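Local atomic coordinates of methylthioribose-1-phosphate isomerase (Saccharomyces cerevisiae, PDB entry 1W2W), a protein that catalyses the interconversion of methylthioribose-1-phosphate and methylthioribulose-1-phosphate, the first step in salvaging methionine from the former. Residues A[6-20]-A[59-73]. Numbering follows the deposited sequence.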
loop_
_atom_site.group_PDB
_atom_site.type_symbol
_atom_site.label_atom_id
_atom_site.label_comp_id
_atom_site.label_asym_id
_atom_site.label_seq_id
_atom_site.Cartn_x
_atom_site.Cartn_y
_atom_site.Cartn_z
ATOM N N ILE A 6 -21.703 -8.735 -13.154
ATOM C CA ILE A 6 -23.120 -9.026 -12.953
ATOM C C ILE A 6 -23.639 -9.748 -14.180
ATOM O O ILE A 6 -23.526 -9.236 -15.292
ATOM C CB ILE A 6 -23.898 -7.711 -12.709
ATOM C CG1 ILE A 6 -23.428 -7.063 -11.399
ATOM C CG2 ILE A 6 -25.416 -7.967 -12.671
ATOM C CD1 ILE A 6 -23.792 -5.586 -11.293
ATOM N N VAL A 7 -24.190 -10.941 -13.981
ATOM C CA VAL A 7 -24.722 -11.694 -15.107
ATOM C C VAL A 7 -26.240 -11.649 -15.009
ATOM O O VAL A 7 -26.834 -12.288 -14.131
ATOM C CB VAL A 7 -24.209 -13.133 -15.131
ATOM C CG1 VAL A 7 -24.778 -13.876 -16.348
ATOM C CG2 VAL A 7 -22.671 -13.140 -15.191
ATOM N N PHE A 8 -26.827 -10.895 -15.935
ATOM C CA PHE A 8 -28.254 -10.573 -15.952
ATOM C C PHE A 8 -28.883 -11.225 -17.179
ATOM O O PHE A 8 -28.678 -10.765 -18.299
ATOM C CB PHE A 8 -28.411 -9.043 -16.024
ATOM C CG PHE A 8 -29.822 -8.578 -16.233
ATOM C CD1 PHE A 8 -30.889 -9.275 -15.685
ATOM C CD2 PHE A 8 -30.087 -7.431 -16.976
ATOM C CE1 PHE A 8 -32.197 -8.839 -15.883
ATOM C CE2 PHE A 8 -31.380 -6.987 -17.172
ATOM C CZ PHE A 8 -32.442 -7.691 -16.625
ATOM N N ASP A 9 -29.630 -12.310 -16.984
ATOM C CA ASP A 9 -30.338 -12.926 -18.096
ATOM C C ASP A 9 -31.732 -12.314 -18.166
ATOM O O ASP A 9 -32.593 -12.603 -17.327
ATOM C CB ASP A 9 -30.431 -14.433 -17.860
ATOM C CG ASP A 9 -31.105 -15.168 -18.991
ATOM O OD1 ASP A 9 -31.670 -14.548 -19.921
ATOM O OD2 ASP A 9 -31.114 -16.408 -19.021
ATOM N N ARG A 10 -31.935 -11.472 -19.174
ATOM C CA ARG A 10 -33.152 -10.679 -19.303
ATOM C C ARG A 10 -34.122 -11.321 -20.284
ATOM O O ARG A 10 -35.167 -10.749 -20.607
ATOM C CB ARG A 10 -32.782 -9.265 -19.754
ATOM C CG ARG A 10 -32.358 -9.183 -21.219
ATOM C CD ARG A 10 -32.095 -7.761 -21.706
ATOM N NE ARG A 10 -30.941 -7.170 -21.033
ATOM C CZ ARG A 10 -30.576 -5.899 -21.161
ATOM N NH1 ARG A 10 -31.279 -5.081 -21.936
ATOM N NH2 ARG A 10 -29.511 -5.446 -20.513
ATOM N N SER A 11 -33.778 -12.512 -20.757
ATOM C CA SER A 11 -34.448 -13.101 -21.910
ATOM C C SER A 11 -35.916 -13.432 -21.640
ATOM O O SER A 11 -36.737 -13.446 -22.562
ATOM C CB SER A 11 -33.699 -14.340 -22.385
ATOM O OG SER A 11 -33.840 -15.400 -21.462
ATOM N N GLU A 12 -36.237 -13.706 -20.379
ATOM C CA GLU A 12 -37.634 -13.793 -19.944
ATOM C C GLU A 12 -37.951 -12.559 -19.102
ATOM O O GLU A 12 -37.611 -12.503 -17.918
ATOM C CB GLU A 12 -37.852 -15.050 -19.095
ATOM C CG GLU A 12 -37.799 -16.375 -19.844
ATOM C CD GLU A 12 -37.812 -17.556 -18.886
ATOM O OE1 GLU A 12 -38.742 -17.632 -18.060
ATOM O OE2 GLU A 12 -36.906 -18.414 -18.938
ATOM N N PRO A 13 -38.571 -11.543 -19.698
ATOM C CA PRO A 13 -38.797 -10.291 -18.963
ATOM C C PRO A 13 -39.551 -10.487 -17.645
ATOM O O PRO A 13 -39.340 -9.710 -16.715
ATOM C CB PRO A 13 -39.602 -9.444 -19.955
ATOM C CG PRO A 13 -39.209 -9.985 -21.293
ATOM C CD PRO A 13 -39.071 -11.473 -21.083
ATOM N N GLU A 14 -40.409 -11.501 -17.570
ATOM C CA GLU A 14 -41.185 -11.747 -16.354
ATOM C C GLU A 14 -40.498 -12.632 -15.313
ATOM O O GLU A 14 -41.031 -12.848 -14.222
ATOM C CB GLU A 14 -42.570 -12.292 -16.704
ATOM C CG GLU A 14 -43.566 -11.201 -17.064
ATOM C CD GLU A 14 -44.936 -11.729 -17.446
ATOM O OE1 GLU A 14 -45.555 -12.462 -16.648
ATOM O OE2 GLU A 14 -45.401 -11.403 -18.552
ATOM N N ASN A 15 -39.312 -13.130 -15.642
ATOM C CA ASN A 15 -38.652 -14.157 -14.842
ATOM C C ASN A 15 -37.148 -14.030 -15.057
ATOM O O ASN A 15 -36.510 -14.966 -15.542
ATOM C CB ASN A 15 -39.117 -15.548 -15.310
ATOM C CG ASN A 15 -38.613 -16.677 -14.438
ATOM O OD1 ASN A 15 -38.476 -16.542 -13.220
ATOM N ND2 ASN A 15 -38.339 -17.821 -15.066
ATOM N N VAL A 16 -36.582 -12.884 -14.707
ATOM C CA VAL A 16 -35.161 -12.667 -14.992
ATOM C C VAL A 16 -34.314 -13.480 -14.030
ATOM O O VAL A 16 -34.772 -13.842 -12.943
ATOM C CB VAL A 16 -34.746 -11.180 -14.910
ATOM C CG1 VAL A 16 -35.544 -10.329 -15.887
ATOM C CG2 VAL A 16 -34.857 -10.631 -13.484
ATOM N N SER A 17 -33.074 -13.770 -14.418
ATOM C CA SER A 17 -32.137 -14.311 -13.447
ATOM C C SER A 17 -30.936 -13.383 -13.314
ATOM O O SER A 17 -30.545 -12.697 -14.262
ATOM C CB SER A 17 -31.735 -15.747 -13.790
ATOM O OG SER A 17 -30.919 -15.751 -14.944
ATOM N N VAL A 18 -30.381 -13.351 -12.112
ATOM C CA VAL A 18 -29.267 -12.464 -11.811
ATOM C C VAL A 18 -28.310 -13.268 -10.945
ATOM O O VAL A 18 -28.727 -13.880 -9.967
ATOM C CB VAL A 18 -29.755 -11.206 -11.058
ATOM C CG1 VAL A 18 -28.585 -10.311 -10.693
ATOM C CG2 VAL A 18 -30.781 -10.440 -11.894
ATOM N N LYS A 19 -27.029 -13.285 -11.304
ATOM C CA LYS A 19 -26.002 -13.821 -10.408
ATOM C C LYS A 19 -24.786 -12.899 -10.502
ATOM O O LYS A 19 -24.601 -12.241 -11.517
ATOM C CB LYS A 19 -25.649 -15.276 -10.755
ATOM C CG LYS A 19 -24.922 -15.470 -12.080
ATOM C CD LYS A 19 -24.784 -16.956 -12.408
ATOM C CE LYS A 19 -23.872 -17.178 -13.606
ATOM N NZ LYS A 19 -23.884 -18.607 -14.039
ATOM N N VAL A 20 -23.969 -12.824 -9.459
ATOM C CA VAL A 20 -22.853 -11.881 -9.469
ATOM C C VAL A 20 -21.547 -12.567 -9.088
ATOM O O VAL A 20 -21.525 -13.520 -8.299
ATOM C CB VAL A 20 -23.094 -10.685 -8.533
ATOM C CG1 VAL A 20 -24.333 -9.895 -8.962
ATOM C CG2 VAL A 20 -23.201 -11.160 -7.077
ATOM N N VAL A 59 -26.674 -3.993 -9.210
ATOM C CA VAL A 59 -27.103 -5.163 -8.425
ATOM C C VAL A 59 -28.228 -4.823 -7.449
ATOM O O VAL A 59 -29.162 -5.619 -7.267
ATOM C CB VAL A 59 -25.953 -5.895 -7.695
ATOM C CG1 VAL A 59 -25.508 -5.122 -6.454
ATOM C CG2 VAL A 59 -26.439 -7.289 -7.238
ATOM N N GLY A 60 -28.151 -3.644 -6.837
ATOM C CA GLY A 60 -29.216 -3.167 -5.958
ATOM C C GLY A 60 -30.557 -3.099 -6.679
ATOM O O GLY A 60 -31.563 -3.658 -6.208
ATOM N N SER A 61 -30.564 -2.413 -7.821
ATOM C CA SER A 61 -31.748 -2.289 -8.661
ATOM C C SER A 61 -32.281 -3.661 -9.093
ATOM O O SER A 61 -33.473 -3.925 -8.993
ATOM C CB SER A 61 -31.440 -1.425 -9.888
ATOM O OG SER A 61 -31.086 -0.111 -9.487
ATOM N N LEU A 62 -31.394 -4.528 -9.569
ATOM C CA LEU A 62 -31.775 -5.865 -9.999
ATOM C C LEU A 62 -32.383 -6.683 -8.864
ATOM O O LEU A 62 -33.323 -7.455 -9.094
ATOM C CB LEU A 62 -30.594 -6.616 -10.627
ATOM C CG LEU A 62 -30.214 -6.161 -12.033
ATOM C CD1 LEU A 62 -28.881 -6.787 -12.422
ATOM C CD2 LEU A 62 -31.277 -6.546 -13.046
ATOM N N SER A 63 -31.869 -6.517 -7.647
ATOM C CA SER A 63 -32.367 -7.300 -6.516
ATOM C C SER A 63 -33.810 -6.932 -6.155
ATOM O O SER A 63 -34.549 -7.766 -5.625
ATOM C CB SER A 63 -31.440 -7.205 -5.294
ATOM O OG SER A 63 -31.633 -5.993 -4.580
ATOM N N VAL A 64 -34.205 -5.693 -6.438
ATOM C CA VAL A 64 -35.602 -5.286 -6.266
ATOM C C VAL A 64 -36.471 -6.020 -7.292
ATOM O O VAL A 64 -37.559 -6.536 -6.977
ATOM C CB VAL A 64 -35.764 -3.759 -6.431
ATOM C CG1 VAL A 64 -37.206 -3.342 -6.138
ATOM C CG2 VAL A 64 -34.829 -2.999 -5.502
ATOM N N LEU A 65 -35.997 -6.081 -8.531
ATOM C CA LEU A 65 -36.741 -6.782 -9.570
ATOM C C LEU A 65 -36.853 -8.281 -9.284
ATOM O O LEU A 65 -37.937 -8.855 -9.408
ATOM C CB LEU A 65 -36.153 -6.526 -10.966
ATOM C CG LEU A 65 -36.818 -7.290 -12.127
ATOM C CD1 LEU A 65 -38.289 -6.880 -12.289
ATOM C CD2 LEU A 65 -36.060 -7.053 -13.428
ATOM N N THR A 66 -35.764 -8.938 -8.904
ATOM C CA THR A 66 -35.883 -10.360 -8.574
ATOM C C THR A 66 -36.840 -10.572 -7.401
ATOM O O THR A 66 -37.573 -11.566 -7.376
ATOM C CB THR A 66 -34.518 -11.036 -8.285
ATOM O OG1 THR A 66 -33.808 -10.306 -7.281
ATOM C CG2 THR A 66 -33.603 -10.987 -9.491
ATOM N N GLU A 67 -36.835 -9.650 -6.440
ATOM C CA GLU A 67 -37.734 -9.762 -5.294
ATOM C C GLU A 67 -39.198 -9.671 -5.718
ATOM O O GLU A 67 -40.026 -10.491 -5.303
ATOM C CB GLU A 67 -37.432 -8.734 -4.201
ATOM C CG GLU A 67 -38.434 -8.819 -3.055
ATOM C CD GLU A 67 -37.858 -8.365 -1.735
ATOM O OE1 GLU A 67 -38.573 -7.675 -0.980
ATOM O OE2 GLU A 67 -36.689 -8.700 -1.447
ATOM N N VAL A 68 -39.537 -8.685 -6.546
ATOM C CA VAL A 68 -40.946 -8.531 -6.899
ATOM C C VAL A 68 -41.414 -9.670 -7.788
ATOM O O VAL A 68 -42.582 -10.078 -7.739
ATOM C CB VAL A 68 -41.275 -7.157 -7.510
ATOM C CG1 VAL A 68 -40.928 -6.028 -6.535
ATOM C CG2 VAL A 68 -40.582 -6.988 -8.820
ATOM N N GLN A 69 -40.505 -10.205 -8.599
ATOM C CA GLN A 69 -40.860 -11.349 -9.431
ATOM C C GLN A 69 -41.015 -12.624 -8.626
ATOM O O GLN A 69 -41.866 -13.459 -8.937
ATOM C CB GLN A 69 -39.877 -11.528 -10.588
ATOM C CG GLN A 69 -39.861 -10.283 -11.470
ATOM C CD GLN A 69 -39.194 -10.504 -12.802
ATOM O OE1 GLN A 69 -38.284 -11.333 -12.917
ATOM N NE2 GLN A 69 -39.644 -9.779 -13.817
ATOM N N LEU A 70 -40.205 -12.766 -7.584
ATOM C CA LEU A 70 -40.323 -13.911 -6.690
ATOM C C LEU A 70 -41.656 -13.886 -5.935
ATOM O O LEU A 70 -42.315 -14.916 -5.794
ATOM C CB LEU A 70 -39.149 -13.945 -5.706
ATOM C CG LEU A 70 -39.063 -15.118 -4.724
ATOM C CD1 LEU A 70 -39.223 -16.440 -5.440
ATOM C CD2 LEU A 70 -37.746 -15.088 -3.953
ATOM N N ILE A 71 -42.064 -12.725 -5.441
ATOM C CA ILE A 71 -43.299 -12.694 -4.667
ATOM C C ILE A 71 -44.521 -12.917 -5.560
ATOM O O ILE A 71 -45.570 -13.367 -5.088
ATOM C CB ILE A 71 -43.415 -11.420 -3.802
ATOM C CG1 ILE A 71 -43.481 -10.162 -4.661
ATOM C CG2 ILE A 71 -42.234 -11.316 -2.851
ATOM C CD1 ILE A 71 -43.394 -8.882 -3.857
ATOM N N LYS A 72 -44.383 -12.612 -6.847
ATOM C CA LYS A 72 -45.411 -12.963 -7.822
ATOM C C LYS A 72 -45.481 -14.476 -8.031
ATOM O O LYS A 72 -46.561 -15.069 -7.960
ATOM C CB LYS A 72 -45.186 -12.247 -9.158
ATOM C CG LYS A 72 -46.177 -12.690 -10.231
ATOM C CD LYS A 72 -45.653 -12.447 -11.633
ATOM C CE LYS A 72 -46.191 -13.477 -12.624
ATOM N NZ LYS A 72 -45.763 -13.129 -14.017
ATOM N N HIS A 73 -44.323 -15.089 -8.277
ATOM C CA HIS A 73 -44.231 -16.500 -8.646
ATOM C C HIS A 73 -44.358 -17.461 -7.468
ATOM O O HIS A 73 -44.733 -18.619 -7.646
ATOM C CB HIS A 73 -42.901 -16.787 -9.347
ATOM C CG HIS A 73 -42.822 -16.246 -10.738
ATOM N ND1 HIS A 73 -41.683 -15.649 -11.235
ATOM C CD2 HIS A 73 -43.732 -16.219 -11.740
ATOM C CE1 HIS A 73 -41.901 -15.266 -12.481
ATOM N NE2 HIS A 73 -43.134 -15.605 -12.815
HETATM O O HOH W 1 -43.025 -11.466 -12.920
HETATM O O HOH W 2 -36.740 -12.966 -11.422
#
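A beta hairpin of the small antiparallel sheet in the N-terminal half of the isomerase lies on helix 59-73: Ile6, Phe8, Val18 and Val20 of its two strands turn toward the helix and meet Val59, Leu62 and Thr66. Leu62 is the hub, its forked end serving both strands. Leu62 CD1 touches both Ile6 CG2, at 3.7 Å, and Val18 CG1, while Leu62 CD2 sits over the centre of the Phe8 ring in a CH-pi contact, 3.7 Å from the centroid and only 10° off the normal. With CG anti to the backbone N (chi1 172°), Phe8 lays that face over the leucine; Arg10 CB covers the opposite face, and Ile144 of helix 129-168 also touches the side chain. Beta-branched valines suit the extended strand and give short, stiff side chains: Val18 CG2 meets the methyl CG2 of Thr66 at 3.7 Å, and Val20 CG1 packs on Val59 CG2. Just before the second strand, Val16 CG2 meets Leu65 CD2.

From Gln69 onward the contact turns polar, where the hairpin loop has backbone groups to satisfy. The long, extended Gln69 uses both ends of its amide. Gln69 NE2 donates to Pro13 O at 2.9 Å, nearly in the amide plane, and also hydrogen-bonds to Asp133; Gln69 OE1 accepts from Val16 N at 2.9 Å, in the carbonyl plane (N-H...O 159°), as well as from a water that also donates to Val16 O. A leucine in its place would probably leave Pro13 O and Val16 N without these side-chain partners and the type I turn from Glu12 to Asn15 less firmly held to the helix. At the exposed end of the contact, Glu14 OE1 forms a salt bridge with Lys72 NZ at 2.7 Å, and the edge of the His73 ring brings CE1 to 3.1 Å from Glu14 O.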